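Long-range contacts in intracellular exo-alpha-(1->5)-L-arabinofuranosidase (Bifidobacterium longum, PDB 2Y2W), which hydrolyses terminal alpha-(1->5)-linked L-arabinofuranosyl residues from arabinans and is also active on wheat arabinoxylan, contributing to plant cell wall breakdown: residues D[283-288]-D[336-341]; D[341-346]-D[385-390]; D[253-258]-D[265-270]; D[56-61]-D[401-406]. All blocks are in the same frame, centred on the assembly; numbering follows the deposited sequence.

Contact 1: residues D[283-288]-D[336-341]; sequences CHAYYF and LSFDEW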
loop_
_atom_site.group_PDB
_atom_site.type_symbol
_atom_site.label_atom_id
_atom_site.label_comp_id
_atom_site.label_asym_id
_atom_site.label_seq_id
_atom_site.Cartn_x
_atom_site.Cartn_y
_atom_site.Cartn_z
ATOM N N CYS D 283 20.323 14.748 3.398
ATOM C CA CYS D 283 20.324 15.615 4.567
ATOM C C CYS D 283 19.684 16.948 4.218
ATOM O O CYS D 283 19.956 17.522 3.158
ATOM C CB CYS D 283 21.746 15.847 5.071
ATOM S SG CYS D 283 22.606 14.360 5.597
ATOM N N HIS D 284 18.830 17.433 5.116
ATOM C CA HIS D 284 18.136 18.702 4.929
ATOM C C HIS D 284 18.453 19.657 6.075
ATOM O O HIS D 284 18.287 19.309 7.245
ATOM C CB HIS D 284 16.626 18.471 4.806
ATOM C CG HIS D 284 16.225 17.735 3.563
ATOM N ND1 HIS D 284 15.058 18.007 2.883
ATOM C CD2 HIS D 284 16.839 16.745 2.871
ATOM C CE1 HIS D 284 14.968 17.212 1.832
ATOM N NE2 HIS D 284 16.038 16.438 1.801
ATOM N N ALA D 285 18.918 20.858 5.736
ATOM C CA ALA D 285 19.340 21.829 6.745
ATOM C C ALA D 285 19.004 23.269 6.363
ATOM O O ALA D 285 19.663 23.865 5.507
ATOM C CB ALA D 285 20.833 21.682 7.030
ATOM N N TYR D 286 17.976 23.816 7.007
ATOM C CA TYR D 286 17.585 25.214 6.818
ATOM C C TYR D 286 17.911 26.041 8.063
ATOM O O TYR D 286 17.799 25.549 9.191
ATOM C CB TYR D 286 16.091 25.326 6.503
ATOM C CG TYR D 286 15.674 24.807 5.142
ATOM C CD1 TYR D 286 15.907 25.553 3.985
ATOM C CD2 TYR D 286 15.020 23.582 5.014
ATOM C CE1 TYR D 286 15.513 25.085 2.735
ATOM C CE2 TYR D 286 14.620 23.104 3.768
ATOM C CZ TYR D 286 14.870 23.862 2.635
ATOM O OH TYR D 286 14.476 23.394 1.403
ATOM N N TYR D 287 18.310 27.295 7.851
ATOM C CA TYR D 287 18.680 28.190 8.949
ATOM C C TYR D 287 18.174 29.611 8.722
ATOM O O TYR D 287 18.099 30.070 7.584
ATOM C CB TYR D 287 20.198 28.215 9.137
ATOM C CG TYR D 287 20.832 26.849 9.249
ATOM C CD1 TYR D 287 20.818 26.149 10.456
ATOM C CD2 TYR D 287 21.447 26.256 8.149
ATOM C CE1 TYR D 287 21.400 24.893 10.562
ATOM C CE2 TYR D 287 22.031 24.999 8.243
ATOM C CZ TYR D 287 22.005 24.325 9.453
ATOM O OH TYR D 287 22.586 23.083 9.551
ATOM N N PHE D 288 17.829 30.297 9.812
ATOM C CA PHE D 288 17.393 31.699 9.758
ATOM C C PHE D 288 17.610 32.428 11.083
ATOM O O PHE D 288 17.876 31.801 12.108
ATOM C CB PHE D 288 15.933 31.818 9.287
ATOM C CG PHE D 288 14.911 31.329 10.284
ATOM C CD1 PHE D 288 14.699 29.967 10.485
ATOM C CD2 PHE D 288 14.137 32.236 11.002
ATOM C CE1 PHE D 288 13.747 29.518 11.397
ATOM C CE2 PHE D 288 13.182 31.799 11.914
ATOM C CZ PHE D 288 12.986 30.435 12.113
ATOM N N LEU D 336 26.852 11.135 1.508
ATOM C CA LEU D 336 25.830 12.057 1.979
ATOM C C LEU D 336 25.401 13.003 0.870
ATOM O O LEU D 336 26.229 13.458 0.072
ATOM C CB LEU D 336 26.337 12.855 3.183
ATOM C CG LEU D 336 26.068 12.336 4.601
ATOM C CD1 LEU D 336 26.564 10.906 4.819
ATOM C CD2 LEU D 336 26.691 13.279 5.619
ATOM N N SER D 337 24.103 13.292 0.828
ATOM C CA SER D 337 23.535 14.205 -0.155
ATOM C C SER D 337 22.743 15.314 0.531
ATOM O O SER D 337 21.576 15.127 0.890
ATOM C CB SER D 337 22.647 13.445 -1.145
ATOM O OG SER D 337 22.141 14.305 -2.153
ATOM N N PHE D 338 23.383 16.467 0.716
ATOM C CA PHE D 338 22.726 17.642 1.286
ATOM C C PHE D 338 21.805 18.310 0.264
ATOM O O PHE D 338 22.017 19.458 -0.129
ATOM C CB PHE D 338 23.767 18.634 1.812
ATOM C CG PHE D 338 23.902 18.635 3.306
ATOM C CD1 PHE D 338 24.731 17.720 3.945
ATOM C CD2 PHE D 338 23.195 19.553 4.078
ATOM C CE1 PHE D 338 24.853 17.721 5.330
ATOM C CE2 PHE D 338 23.311 19.562 5.462
ATOM C CZ PHE D 338 24.142 18.646 6.090
ATOM N N ASP D 339 20.766 17.582 -0.143
ATOM C CA ASP D 339 19.930 17.986 -1.272
ATOM C C ASP D 339 18.912 19.090 -0.971
ATOM O O ASP D 339 18.213 19.556 -1.873
ATOM C CB ASP D 339 19.273 16.770 -1.949
ATOM C CG ASP D 339 18.511 15.879 -0.979
ATOM O OD1 ASP D 339 18.355 16.244 0.205
ATOM O OD2 ASP D 339 18.064 14.796 -1.418
ATOM N N GLU D 340 18.833 19.505 0.289
ATOM C CA GLU D 340 18.094 20.710 0.662
ATOM C C GLU D 340 18.828 21.460 1.771
ATOM O O GLU D 340 18.785 21.064 2.935
ATOM C CB GLU D 340 16.653 20.381 1.074
ATOM C CG GLU D 340 15.693 20.221 -0.101
ATOM C CD GLU D 340 14.235 20.121 0.316
ATOM O OE1 GLU D 340 13.822 20.826 1.264
ATOM O OE2 GLU D 340 13.494 19.340 -0.320
ATOM N N TRP D 341 19.520 22.531 1.394
ATOM C CA TRP D 341 20.217 23.379 2.358
ATOM C C TRP D 341 20.066 24.856 2.009
ATOM O O TRP D 341 19.711 25.199 0.882
ATOM C CB TRP D 341 21.698 22.987 2.478
ATOM C CG TRP D 341 22.547 23.353 1.289
ATOM C CD1 TRP D 341 22.773 22.593 0.177
ATOM C CD2 TRP D 341 23.289 24.567 1.100
ATOM N NE1 TRP D 341 23.603 23.257 -0.692
ATOM C CE2 TRP D 341 23.935 24.472 -0.152
ATOM C CE3 TRP D 341 23.469 25.727 1.868
ATOM C CZ2 TRP D 341 24.750 25.490 -0.656
ATOM C CZ3 TRP D 341 24.277 26.742 1.365
ATOM C CH2 TRP D 341 24.909 26.614 0.113
#

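Contact 2: residues D[341-346]-D[385-390]; sequences WGVWYS and AVVEGS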
loop_
_atom_site.group_PDB
_atom_site.type_symbol
_atom_site.label_atom_id
_atom_site.label_comp_id
_atom_site.label_asym_id
_atom_site.label_seq_id
_atom_site.Cartn_x
_atom_site.Cartn_y
_atom_site.Cartn_z
ATOM N N TRP D 341 19.520 22.531 1.394
ATOM C CA TRP D 341 20.217 23.379 2.358
ATOM C C TRP D 341 20.066 24.856 2.009
ATOM O O TRP D 341 19.711 25.199 0.882
ATOM C CB TRP D 341 21.698 22.987 2.478
ATOM C CG TRP D 341 22.547 23.353 1.289
ATOM C CD1 TRP D 341 22.773 22.593 0.177
ATOM C CD2 TRP D 341 23.289 24.567 1.100
ATOM N NE1 TRP D 341 23.603 23.257 -0.692
ATOM C CE2 TRP D 341 23.935 24.472 -0.152
ATOM C CE3 TRP D 341 23.469 25.727 1.868
ATOM C CZ2 TRP D 341 24.750 25.490 -0.656
ATOM C CZ3 TRP D 341 24.277 26.742 1.365
ATOM C CH2 TRP D 341 24.909 26.614 0.113
ATOM N N GLY D 342 20.325 25.722 2.987
ATOM C CA GLY D 342 20.303 27.165 2.768
ATOM C C GLY D 342 19.581 27.951 3.845
ATOM O O GLY D 342 19.121 27.385 4.839
ATOM N N VAL D 343 19.487 29.262 3.637
ATOM C CA VAL D 343 18.803 30.153 4.564
ATOM C C VAL D 343 17.330 30.280 4.187
ATOM O O VAL D 343 17.006 30.634 3.054
ATOM C CB VAL D 343 19.475 31.553 4.611
ATOM C CG1 VAL D 343 18.642 32.536 5.424
ATOM C CG2 VAL D 343 20.881 31.455 5.189
ATOM N N TRP D 344 16.448 29.977 5.142
ATOM C CA TRP D 344 15.002 30.127 4.955
ATOM C C TRP D 344 14.295 30.562 6.237
ATOM O O TRP D 344 14.319 29.854 7.247
ATOM C CB TRP D 344 14.387 28.832 4.400
ATOM C CG TRP D 344 12.869 28.793 4.371
ATOM C CD1 TRP D 344 12.017 29.841 4.148
ATOM C CD2 TRP D 344 12.037 27.636 4.540
ATOM N NE1 TRP D 344 10.713 29.413 4.185
ATOM C CE2 TRP D 344 10.695 28.063 4.421
ATOM C CE3 TRP D 344 12.296 26.280 4.781
ATOM C CZ2 TRP D 344 9.613 27.183 4.539
ATOM C CZ3 TRP D 344 11.218 25.404 4.898
ATOM C CH2 TRP D 344 9.894 25.861 4.777
ATOM N N TYR D 345 13.667 31.734 6.177
ATOM C CA TYR D 345 12.853 32.254 7.274
ATOM C C TYR D 345 11.499 31.546 7.292
ATOM O O TYR D 345 10.528 32.009 6.687
ATOM C CB TYR D 345 12.700 33.777 7.158
ATOM C CG TYR D 345 13.966 34.535 7.491
ATOM C CD1 TYR D 345 14.908 34.831 6.503
ATOM C CD2 TYR D 345 14.226 34.952 8.795
ATOM C CE1 TYR D 345 16.083 35.523 6.810
ATOM C CE2 TYR D 345 15.395 35.641 9.112
ATOM C CZ TYR D 345 16.317 35.924 8.119
ATOM O OH TYR D 345 17.469 36.606 8.438
ATOM N N SER D 346 11.454 30.416 7.995
ATOM C CA SER D 346 10.309 29.505 7.966
ATOM C C SER D 346 9.149 29.907 8.878
ATOM O O SER D 346 8.091 29.274 8.856
ATOM C CB SER D 346 10.762 28.073 8.273
ATOM O OG SER D 346 11.542 28.021 9.455
ATOM N N ALA D 385 23.871 35.970 3.511
ATOM C CA ALA D 385 24.890 35.562 2.550
ATOM C C ALA D 385 26.145 35.022 3.231
ATOM O O ALA D 385 26.720 34.032 2.775
ATOM C CB ALA D 385 25.240 36.715 1.635
ATOM N N VAL D 386 26.559 35.669 4.321
ATOM C CA VAL D 386 27.761 35.262 5.059
ATOM C C VAL D 386 27.572 33.885 5.704
ATOM O O VAL D 386 28.514 33.089 5.774
ATOM C CB VAL D 386 28.189 36.332 6.116
ATOM C CG1 VAL D 386 29.404 35.870 6.920
ATOM C CG2 VAL D 386 28.494 37.663 5.439
ATOM N N VAL D 387 26.351 33.607 6.157
ATOM C CA VAL D 387 26.012 32.302 6.727
ATOM C C VAL D 387 26.098 31.198 5.668
ATOM O O VAL D 387 26.643 30.126 5.933
ATOM C CB VAL D 387 24.615 32.316 7.418
ATOM C CG1 VAL D 387 24.226 30.923 7.917
ATOM C CG2 VAL D 387 24.612 33.296 8.576
ATOM N N GLU D 388 25.578 31.473 4.472
ATOM C CA GLU D 388 25.648 30.516 3.361
ATOM C C GLU D 388 27.082 30.276 2.894
ATOM O O GLU D 388 27.437 29.153 2.525
ATOM C CB GLU D 388 24.759 30.950 2.193
ATOM C CG GLU D 388 23.279 30.673 2.424
ATOM C CD GLU D 388 22.433 30.788 1.165
ATOM O OE1 GLU D 388 22.978 30.659 0.043
ATOM O OE2 GLU D 388 21.209 31.004 1.300
ATOM N N GLY D 389 27.898 31.329 2.921
ATOM C CA GLY D 389 29.326 31.227 2.633
ATOM C C GLY D 389 30.038 30.264 3.566
ATOM O O GLY D 389 30.882 29.478 3.130
ATOM N N SER D 390 29.686 30.318 4.851
ATOM C CA SER D 390 30.269 29.428 5.858
ATOM C C SER D 390 29.731 28.001 5.758
ATOM O O SER D 390 30.449 27.045 6.064
ATOM C CB SER D 390 30.067 29.980 7.275
ATOM O OG SER D 390 28.720 29.856 7.699
#

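Contact 3: residues D[253-258]-D[265-270]; sequences CGSSGA and TWEKTV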
loop_
_atom_site.group_PDB
_atom_site.type_symbol
_atom_site.label_atom_id
_atom_site.label_comp_id
_atom_site.label_asym_id
_atom_site.label_seq_id
_atom_site.Cartn_x
_atom_site.Cartn_y
_atom_site.Cartn_z
ATOM N N CYS D 253 15.603 9.048 1.592
ATOM C CA CYS D 253 15.256 10.153 2.482
ATOM C C CYS D 253 15.913 9.953 3.840
ATOM O O CYS D 253 15.831 8.872 4.426
ATOM C CB CYS D 253 13.740 10.255 2.674
ATOM S SG CYS D 253 12.769 10.572 1.187
ATOM N N GLY D 254 16.577 10.995 4.323
ATOM C CA GLY D 254 17.125 11.000 5.669
ATOM C C GLY D 254 16.220 11.835 6.544
ATOM O O GLY D 254 14.994 11.735 6.452
ATOM N N SER D 255 16.822 12.668 7.385
ATOM C CA SER D 255 16.060 13.585 8.222
ATOM C C SER D 255 15.805 14.913 7.514
ATOM O O SER D 255 16.632 15.386 6.721
ATOM C CB SER D 255 16.761 13.808 9.564
ATOM O OG SER D 255 16.709 12.635 10.364
ATOM N N SER D 256 14.648 15.503 7.803
ATOM C CA SER D 256 14.274 16.797 7.244
ATOM C C SER D 256 14.950 17.942 7.993
ATOM O O SER D 256 14.821 19.108 7.611
ATOM C CB SER D 256 12.756 16.966 7.273
ATOM O OG SER D 256 12.130 15.982 6.470
ATOM N N GLY D 257 15.675 17.590 9.054
ATOM C CA GLY D 257 16.378 18.553 9.896
ATOM C C GLY D 257 16.980 17.889 11.119
ATOM O O GLY D 257 16.609 16.767 11.475
ATOM N N ALA D 258 17.912 18.591 11.763
ATOM C CA ALA D 258 18.586 18.090 12.962
ATOM C C ALA D 258 17.660 18.084 14.176
ATOM O O ALA D 258 17.874 17.329 15.127
ATOM C CB ALA D 258 19.830 18.915 13.248
ATOM N N THR D 265 18.272 7.885 14.240
ATOM C CA THR D 265 17.616 6.572 14.265
ATOM C C THR D 265 16.832 6.269 12.984
ATOM O O THR D 265 16.667 5.103 12.613
ATOM C CB THR D 265 16.688 6.417 15.490
ATOM O OG1 THR D 265 15.835 7.563 15.595
ATOM C CG2 THR D 265 17.506 6.286 16.770
ATOM N N TRP D 266 16.354 7.316 12.316
ATOM C CA TRP D 266 15.715 7.176 11.013
ATOM C C TRP D 266 16.716 6.605 10.018
ATOM O O TRP D 266 16.467 5.566 9.408
ATOM C CB TRP D 266 15.193 8.527 10.515
ATOM C CG TRP D 266 14.644 8.490 9.117
ATOM C CD1 TRP D 266 15.350 8.599 7.951
ATOM C CD2 TRP D 266 13.270 8.339 8.741
ATOM N NE1 TRP D 266 14.501 8.521 6.873
ATOM C CE2 TRP D 266 13.219 8.363 7.329
ATOM C CE3 TRP D 266 12.076 8.185 9.460
ATOM C CZ2 TRP D 266 12.020 8.237 6.621
ATOM C CZ3 TRP D 266 10.884 8.062 8.755
ATOM C CH2 TRP D 266 10.866 8.090 7.350
ATOM N N GLU D 267 17.846 7.293 9.877
ATOM C CA GLU D 267 18.913 6.900 8.961
ATOM C C GLU D 267 19.416 5.487 9.240
ATOM O O GLU D 267 19.584 4.695 8.317
ATOM C CB GLU D 267 20.074 7.896 9.029
ATOM C CG GLU D 267 19.790 9.258 8.389
ATOM C CD GLU D 267 19.029 10.217 9.295
ATOM O OE1 GLU D 267 18.675 9.849 10.437
ATOM O OE2 GLU D 267 18.783 11.357 8.856
ATOM N N LYS D 268 19.636 5.172 10.514
ATOM C CA LYS D 268 20.131 3.855 10.902
ATOM C C LYS D 268 19.202 2.739 10.429
ATOM O O LYS D 268 19.646 1.804 9.767
ATOM C CB LYS D 268 20.338 3.776 12.414
ATOM C CG LYS D 268 21.307 2.683 12.845
ATOM C CD LYS D 268 21.857 2.917 14.252
ATOM C CE LYS D 268 22.832 4.098 14.306
ATOM N NZ LYS D 268 22.146 5.415 14.467
ATOM N N THR D 269 17.917 2.857 10.758
ATOM C CA THR D 269 16.922 1.846 10.400
ATOM C C THR D 269 16.762 1.719 8.883
ATOM O O THR D 269 16.794 0.610 8.341
ATOM C CB THR D 269 15.553 2.151 11.050
ATOM O OG1 THR D 269 15.730 2.390 12.450
ATOM C CG2 THR D 269 14.586 0.984 10.861
ATOM N N VAL D 270 16.608 2.858 8.212
ATOM C CA VAL D 270 16.378 2.901 6.767
ATOM C C VAL D 270 17.579 2.373 5.978
ATOM O O VAL D 270 17.425 1.500 5.118
ATOM C CB VAL D 270 15.969 4.331 6.304
ATOM C CG1 VAL D 270 16.094 4.495 4.786
ATOM C CG2 VAL D 270 14.553 4.647 6.766
#

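Contact 4: residues D[56-61]-D[401-406]; sequences VADVPP and RVRSAS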
loop_
_atom_site.group_PDB
_atom_site.type_symbol
_atom_site.label_atom_id
_atom_site.label_comp_id
_atom_site.label_asym_id
_atom_site.label_seq_id
_atom_site.Cartn_x
_atom_site.Cartn_y
_atom_site.Cartn_z
ATOM N N VAL D 56 41.294 16.670 2.295
ATOM C CA VAL D 56 40.029 16.046 2.669
ATOM C C VAL D 56 39.600 15.086 1.552
ATOM O O VAL D 56 39.408 13.890 1.792
ATOM C CB VAL D 56 38.921 17.102 2.940
ATOM C CG1 VAL D 56 37.633 16.431 3.397
ATOM C CG2 VAL D 56 39.384 18.121 3.979
ATOM N N ALA D 57 39.478 15.623 0.336
ATOM C CA ALA D 57 39.033 14.873 -0.840
ATOM C C ALA D 57 39.133 15.728 -2.100
ATOM O O ALA D 57 39.341 16.941 -2.022
ATOM C CB ALA D 57 37.598 14.408 -0.657
ATOM N N ASP D 58 38.989 15.086 -3.258
ATOM C CA ASP D 58 38.769 15.799 -4.511
ATOM C C ASP D 58 37.362 16.388 -4.476
ATOM O O ASP D 58 36.412 15.706 -4.086
ATOM C CB ASP D 58 38.926 14.860 -5.712
ATOM C CG ASP D 58 37.900 13.732 -5.720
ATOM O OD1 ASP D 58 37.765 13.034 -4.692
ATOM O OD2 ASP D 58 37.230 13.546 -6.758
ATOM N N VAL D 59 37.232 17.655 -4.859
ATOM C CA VAL D 59 35.938 18.331 -4.790
ATOM C C VAL D 59 34.957 17.788 -5.837
ATOM O O VAL D 59 35.229 17.858 -7.040
ATOM C CB VAL D 59 36.069 19.883 -4.873
ATOM C CG1 VAL D 59 36.937 20.304 -6.053
ATOM C CG2 VAL D 59 34.692 20.546 -4.938
ATOM N N PRO D 60 33.820 17.227 -5.374
ATOM C CA PRO D 60 32.788 16.744 -6.290
ATOM C C PRO D 60 32.050 17.905 -6.957
ATOM O O PRO D 60 31.700 18.873 -6.285
ATOM C CB PRO D 60 31.845 15.955 -5.375
ATOM C CG PRO D 60 32.026 16.556 -4.029
ATOM C CD PRO D 60 33.445 17.033 -3.959
ATOM N N PRO D 61 31.839 17.826 -8.283
ATOM C CA PRO D 61 31.067 18.845 -8.997
ATOM C C PRO D 61 29.599 18.941 -8.566
ATOM O O PRO D 61 28.971 19.978 -8.779
ATOM C CB PRO D 61 31.161 18.393 -10.456
ATOM C CG PRO D 61 32.425 17.628 -10.523
ATOM C CD PRO D 61 32.522 16.910 -9.216
ATOM N N ARG D 401 32.725 12.929 2.433
ATOM C CA ARG D 401 31.547 12.119 2.700
ATOM C C ARG D 401 30.298 12.755 2.098
ATOM O O ARG D 401 29.344 12.055 1.756
ATOM C CB ARG D 401 31.376 11.895 4.204
ATOM C CG ARG D 401 30.506 10.700 4.563
ATOM C CD ARG D 401 31.157 9.384 4.150
ATOM N NE ARG D 401 30.244 8.252 4.295
ATOM C CZ ARG D 401 30.046 7.582 5.428
ATOM N NH1 ARG D 401 30.694 7.923 6.539
ATOM N NH2 ARG D 401 29.195 6.566 5.453
ATOM N N VAL D 402 30.312 14.079 1.975
ATOM C CA VAL D 402 29.244 14.803 1.293
ATOM C C VAL D 402 29.652 15.012 -0.165
ATOM O O VAL D 402 30.363 15.962 -0.500
ATOM C CB VAL D 402 28.921 16.155 1.981
ATOM C CG1 VAL D 402 27.798 16.883 1.246
ATOM C CG2 VAL D 402 28.542 15.935 3.441
ATOM N N ARG D 403 29.204 14.106 -1.025
ATOM C CA ARG D 403 29.571 14.141 -2.438
ATOM C C ARG D 403 28.521 14.847 -3.301
ATOM O O ARG D 403 28.685 14.967 -4.515
ATOM C CB ARG D 403 29.850 12.724 -2.953
ATOM C CG ARG D 403 30.943 11.964 -2.189
ATOM C CD ARG D 403 32.322 12.614 -2.303
ATOM N NE ARG D 403 32.763 12.766 -3.690
ATOM C CZ ARG D 403 33.935 13.274 -4.058
ATOM N NH1 ARG D 403 34.808 13.683 -3.147
ATOM N NH2 ARG D 403 34.236 13.370 -5.345
ATOM N N SER D 404 27.449 15.313 -2.666
ATOM C CA SER D 404 26.404 16.069 -3.352
ATOM C C SER D 404 25.712 17.042 -2.411
ATOM O O SER D 404 25.493 16.736 -1.240
ATOM C CB SER D 404 25.370 15.131 -3.973
ATOM O OG SER D 404 24.434 15.862 -4.745
ATOM N N ALA D 405 25.371 18.214 -2.938
ATOM C CA ALA D 405 24.606 19.214 -2.204
ATOM C C ALA D 405 23.726 20.022 -3.157
ATOM O O ALA D 405 24.172 20.432 -4.231
ATOM C CB ALA D 405 25.532 20.131 -1.413
ATOM N N SER D 406 22.475 20.236 -2.763
ATOM C CA SER D 406 21.543 21.016 -3.566
ATOM C C SER D 406 20.995 22.183 -2.764
ATOM O O SER D 406 20.269 21.984 -1.787
ATOM C CB SER D 406 20.390 20.145 -4.075
ATOM O OG SER D 406 20.860 18.929 -4.626
#

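Contact 1: residues D[283-288]-D[336-341]
The Tyr286 hydroxyl donates a hydrogen bond to the Glu340 carboxylate, OH to OE1 at 2.7 Å. The acceptor lies near the plane of the phenol ring, at its edge, whereas the hydroxyl approaches OE1 from above the carboxylate plane, 38° out of it. Glu340 CG stands anti to its own carbonyl carbon (chi1 -82°), and beyond it the chain runs extended past His284. There Glu340 CB lies over one face of the imidazole, 3.6 Å from the ring centroid, a CH-pi contact displaced toward the rim. On the backbone, Glu340 O accepts from Ala285 N at 2.8 Å, and His284 CA lies 3.2 Å from the same oxygen, a CA-H...O contact. Two residues back from Ala285, Cys283 N bonds to Ser337 O at 2.8 Å. These contacts fix a parallel register of His284 with Glu340 and Ala285 with Trp341. Near Phe338, Cys283 CB rests centrally on the ring face, 3.6 Å from its centroid, while Ala285 CB meets the rim near CE2. By similarity Glu340 is the nucleophile and Tyr286 binds arabinofuranose; His284 ND1 is hydrogen-bonded to Glu215, the probable proton donor/acceptor, and Glu340 OE2 forms a salt bridge with Arg109. The pair forms the adjacent sixth and seventh strands of the parallel eight-stranded barrel. Helix 307-327 covers Cys283 and Phe338 from outside, helix 382-397 packs on Phe338 and Trp341, and strand 402-408 borders Trp341.

Contact 2: residues D[341-346]-D[385-390]
At the mouth of the barrel, where the seventh strand gives way to the loop ahead of helix 347-357, Val343 and Trp341 meet Glu388 of helix 382-397. Glu388 does most of the touching. Its CG is anti to the carbonyl carbon (chi1 -77°), and the chain continues extended, carrying the carboxylate from the helix toward the loop backbone. OE2 accepts a weak but fairly straight bond from Val343 N, 3.4 Å long with an angle of 163° at the hydrogen. The stronger partner of this oxygen is Arg407, which makes a salt bridge to it, so the buried carboxylate is probably held mainly by that charge. The aliphatic part of Glu388 packs too: its CG lies 3.7 Å from Val343 CG2. That methyl also faces Val387 CG1 at 4.3 Å, one residue back on the helix. From the other end of the loop segment, Trp341 CZ3 comes obliquely to the backbone O of Glu388 at 4.1 Å. Between the two, Gly342 has a positive phi of 135°, at which a beta carbon would clash with the preceding carbonyl oxygen. Trp344, just after Val343, turns away from the helix; by similarity it matters for substrate recognition, and its ring meets Tyr286 edge-to-face. Such a strand-end loop, braced against the helix that leads to the eighth strand, belongs to the active-site side of a (beta/alpha)8 barrel, as in other family 51 enzymes.

Contact 3: residues D[253-258]-D[265-270]
Trp266 and Glu267, successive residues at the start of helix 265-274, take hold of Cys253, Gly254 and Ser255 in the loop ahead of it. Trp266 has CG anti to its backbone N (chi1 174°), and NE1 of the indole donates to Cys253 O at 2.8 Å. That oxygen lies only 3° out of the indole plane, although the N-H approaches from well above the carbonyl plane of Cys253. Gly254 O, in contrast, sits over one ring face, 3.5 Å from CD1, and its angle to NE1 is too poor for a hydrogen bond. Glu267 adopts a different shape. Its CG is anti to the carbonyl carbon, but the chain bends at chi2 (82°), which turns CD toward Ser255 rather than onward from the helix. OE2 then accepts from Ser255 OG at 2.9 Å on its syn side, close to the carboxylate plane, and more weakly from Ser255 N at 2.8 Å, where the angle is strongly bent. Ser255 OG, anti to its own carbonyl carbon, is thereby placed beside its N, and both reach one oxygen. A beta carbon on Gly254 would come tightly to about 3.2 Å from Glu267 OE2. An alanine in place of Trp266 would probably leave Cys253 O without its indole donor and open a gap beside Gly254. The loop follows the fifth barrel strand, 249-252. Trp266 and Val270 pack on helix 227-244, Glu267 touches helix 307-327, and helix 265-274 leads on to strand 280-287.

Contact 4: residues D[56-61]-D[401-406]
Arg403, the residue with most surface buried here, reaches from the start of the eighth barrel strand to Asp58 and Pro60. Its side chain is folded back on itself: CG is anti to the carbonyl carbon, the chain bends at chi2 (-64°) and chi3 (-57°), placing CD and NE, and the side chain crosses those of Asp58 and Pro60 at about a right angle. NH1 donates to Asp58 O at 2.7 Å, approaching nearly along the C=O axis, and it has a further acceptor in Cys399 O. The Asp58 carboxylate adds a salt bridge of long bonds, NH2 to OD2 at 3.3 Å and NH1 to OD1 at 3.4 Å, both weak; the two flat groups lie 32° apart. The backbone carbonyl is therefore the tighter grip, and the exposed acid probably contributes mostly charge. Pro60 covers one face of the guanidinium. Its CB stands 3.3 Å above that plane, offset toward the rim, and the same atom lies 3.4 Å from Arg403 O, so the proline ring wedges between the head of the arginine and its own backbone. At the guanidinium edge, in its plane, Ala57 CB approaches NH1 to 3.8 Å. An alanine in place of Arg403 would probably leave Asp58 O without its NH1 donor and the Asp58 carboxylate without its ion pair, and uncover the side of Pro60 that the guanidinium overlies. Strand 57-58 pairs with strand 444-456 of the mixed sheet, while Arg403 belongs to the barrel; the contact thus joins the two domains typical of family 51, a (beta/alpha)8 barrel and a beta-sandwich.

In the fold
From the N terminus, residues 56-61 leave the mixed sheet and head for the first barrel strand; contact 4 closes only at 401-406, so its long loop encloses the other three. Within it contacts 3, 1 and 2 follow in series and none cross. Contact 3 closes a short loop between the fifth strand and its helix. Contact 1 then joins the sixth and seventh strands, with two helices between them, and hands Trp341 on to contact 2, which closes the seventh strand's outgoing loop onto helix 382-397. That helix leads into strand 402-408, which pairs with strand 335-341 of contact 1, completing the barrel beside contact 4.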